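Local coordinates for pectate lyase (PDB 1RU4), which cleaves pectate, probably by beta-elimination, and is built as a right-handed parallel beta-helix, at residues 58-63 / 92-97. Numbering follows the deposited sequence.
Sequences YTIPYT and AVFDFS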
loop_
_atom_site.group_PDB
_atom_site.type_symbol
_atom_site.label_atom_id
_atom_site.label_comp_id
_atom_site.label_asym_id
_atom_site.label_seq_id
_atom_site.Cartn_x
_atom_site.Cartn_y
_atom_site.Cartn_z
ATOM N N TYR A 58 -9.375 5.247 18.901
ATOM C CA TYR A 58 -8.711 6.355 19.570
ATOM C C TYR A 58 -9.092 7.626 18.814
ATOM O O TYR A 58 -8.656 7.845 17.685
ATOM C CB TYR A 58 -7.197 6.129 19.549
ATOM C CG TYR A 58 -6.780 4.913 20.352
ATOM C CD1 TYR A 58 -6.991 3.621 19.864
ATOM C CD2 TYR A 58 -6.231 5.055 21.624
ATOM C CE1 TYR A 58 -6.675 2.500 20.632
ATOM C CE2 TYR A 58 -5.909 3.944 22.400
ATOM C CZ TYR A 58 -6.137 2.670 21.899
ATOM O OH TYR A 58 -5.852 1.574 22.681
ATOM N N THR A 59 -9.951 8.434 19.430
ATOM C CA THR A 59 -10.496 9.616 18.768
ATOM C C THR A 59 -9.764 10.917 19.092
ATOM O O THR A 59 -9.694 11.334 20.248
ATOM C CB THR A 59 -11.997 9.777 19.097
ATOM O OG1 THR A 59 -12.689 8.570 18.755
ATOM C CG2 THR A 59 -12.607 10.940 18.319
ATOM N N ILE A 60 -9.206 11.542 18.059
ATOM C CA ILE A 60 -8.553 12.842 18.199
ATOM C C ILE A 60 -9.585 13.906 17.826
ATOM O O ILE A 60 -10.118 13.897 16.717
ATOM C CB ILE A 60 -7.317 12.983 17.265
ATOM C CG1 ILE A 60 -6.276 11.894 17.558
ATOM C CG2 ILE A 60 -6.676 14.354 17.440
ATOM C CD1 ILE A 60 -6.550 10.561 16.878
ATOM N N PRO A 61 -9.895 14.826 18.757
ATOM C CA PRO A 61 -10.873 15.891 18.512
ATOM C C PRO A 61 -10.554 16.765 17.302
ATOM O O PRO A 61 -9.390 17.057 17.016
ATOM C CB PRO A 61 -10.819 16.706 19.805
ATOM C CG PRO A 61 -10.479 15.682 20.834
ATOM C CD PRO A 61 -9.391 14.894 20.141
ATOM N N TYR A 62 -11.606 17.173 16.602
ATOM C CA TYR A 62 -11.493 18.057 15.450
ATOM C C TYR A 62 -11.937 19.467 15.826
ATOM O O TYR A 62 -12.902 19.647 16.572
ATOM C CB TYR A 62 -12.357 17.524 14.298
ATOM C CG TYR A 62 -12.836 18.577 13.318
ATOM C CD1 TYR A 62 -12.016 19.023 12.284
ATOM C CD2 TYR A 62 -14.115 19.127 13.428
ATOM C CE1 TYR A 62 -12.457 19.990 11.381
ATOM C CE2 TYR A 62 -14.563 20.093 12.534
ATOM C CZ TYR A 62 -13.730 20.517 11.512
ATOM O OH TYR A 62 -14.178 21.459 10.613
ATOM N N THR A 63 -11.213 20.458 15.313
ATOM C CA THR A 63 -11.561 21.865 15.485
ATOM C C THR A 63 -11.434 22.517 14.112
ATOM O O THR A 63 -10.379 22.443 13.481
ATOM C CB THR A 63 -10.617 22.577 16.477
ATOM O OG1 THR A 63 -10.676 21.924 17.751
ATOM C CG2 THR A 63 -11.028 24.036 16.648
ATOM N N ALA A 92 -6.382 -1.199 16.203
ATOM C CA ALA A 92 -6.468 0.094 16.877
ATOM C C ALA A 92 -6.656 1.163 15.805
ATOM O O ALA A 92 -5.772 1.388 14.972
ATOM C CB ALA A 92 -5.205 0.370 17.691
ATOM N N VAL A 93 -7.820 1.804 15.822
ATOM C CA VAL A 93 -8.166 2.807 14.818
ATOM C C VAL A 93 -8.036 4.224 15.368
ATOM O O VAL A 93 -8.694 4.579 16.346
ATOM C CB VAL A 93 -9.614 2.597 14.302
ATOM C CG1 VAL A 93 -9.969 3.655 13.265
ATOM C CG2 VAL A 93 -9.766 1.202 13.705
ATOM N N PHE A 94 -7.167 5.019 14.748
ATOM C CA PHE A 94 -6.996 6.423 15.116
ATOM C C PHE A 94 -7.853 7.288 14.200
ATOM O O PHE A 94 -7.582 7.406 13.001
ATOM C CB PHE A 94 -5.521 6.831 15.027
ATOM C CG PHE A 94 -4.659 6.206 16.092
ATOM C CD1 PHE A 94 -4.344 4.852 16.044
ATOM C CD2 PHE A 94 -4.178 6.970 17.153
ATOM C CE1 PHE A 94 -3.566 4.264 17.039
ATOM C CE2 PHE A 94 -3.397 6.392 18.154
ATOM C CZ PHE A 94 -3.091 5.034 18.097
ATOM N N ASP A 95 -8.907 7.862 14.777
ATOM C CA ASP A 95 -9.882 8.664 14.044
ATOM C C ASP A 95 -9.631 10.147 14.299
ATOM O O ASP A 95 -9.839 10.635 15.410
ATOM C CB ASP A 95 -11.293 8.275 14.506
ATOM C CG ASP A 95 -12.396 8.956 13.712
ATOM O OD1 ASP A 95 -12.105 9.736 12.785
ATOM O OD2 ASP A 95 -13.577 8.691 14.021
ATOM N N PHE A 96 -9.202 10.857 13.259
ATOM C CA PHE A 96 -8.889 12.279 13.376
ATOM C C PHE A 96 -10.079 13.223 13.199
ATOM O O PHE A 96 -9.924 14.445 13.172
ATOM C CB PHE A 96 -7.709 12.638 12.471
ATOM C CG PHE A 96 -6.397 12.089 12.965
ATOM C CD1 PHE A 96 -6.035 10.767 12.706
ATOM C CD2 PHE A 96 -5.544 12.879 13.735
ATOM C CE1 PHE A 96 -4.845 10.240 13.211
ATOM C CE2 PHE A 96 -4.355 12.362 14.243
ATOM C CZ PHE A 96 -4.005 11.040 13.981
ATOM N N SER A 97 -11.263 12.630 13.056
ATOM C CA SER A 97 -12.543 13.338 13.143
ATOM C C SER A 97 -12.911 14.442 12.149
ATOM O O SER A 97 -13.869 15.182 12.390
ATOM C CB SER A 97 -12.717 13.881 14.566
ATOM O OG SER A 97 -12.528 12.861 15.533
HETATM O O HOH W 1 -14.448 8.261 16.614
#
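Where the parallel pairing of Y58 with F94 and T59 with D95 runs out, a side chain takes over from the backbone: S97 OG donates to I60 O at 2.9 Å, arriving 42° out of the carbonyl plane. Before that the pairing is regular, with Y58 N on V93 O, D95 N on Y58 O and I60 N on D95 O. S97, with its left-handed backbone, is held in place by an Asx turn, S97 N giving its hydrogen to D95 OD1 from above the carboxylate plane. That same oxygen takes a salt bridge from R126, while D95 OD2 accepts from a water that also bonds T59 OG1. Y58 and F94 lie on the other face from T59 and D95. Y58 CB rests over one face of the F94 ring, displaced toward its rim; the two rings are nearly parallel but slid apart, and L53 packs against both. Past the strand ends, I60 CD1 sits 3.8 Å from the centre of the F96 ring, almost on its normal. Two successive coils of the beta-helix are thus joined by apolar and CH-pi packing on one side, with Y58, F94 and F96 buried, and an outer polar network, in which R126 and the Asx turn probably favour a charged D95.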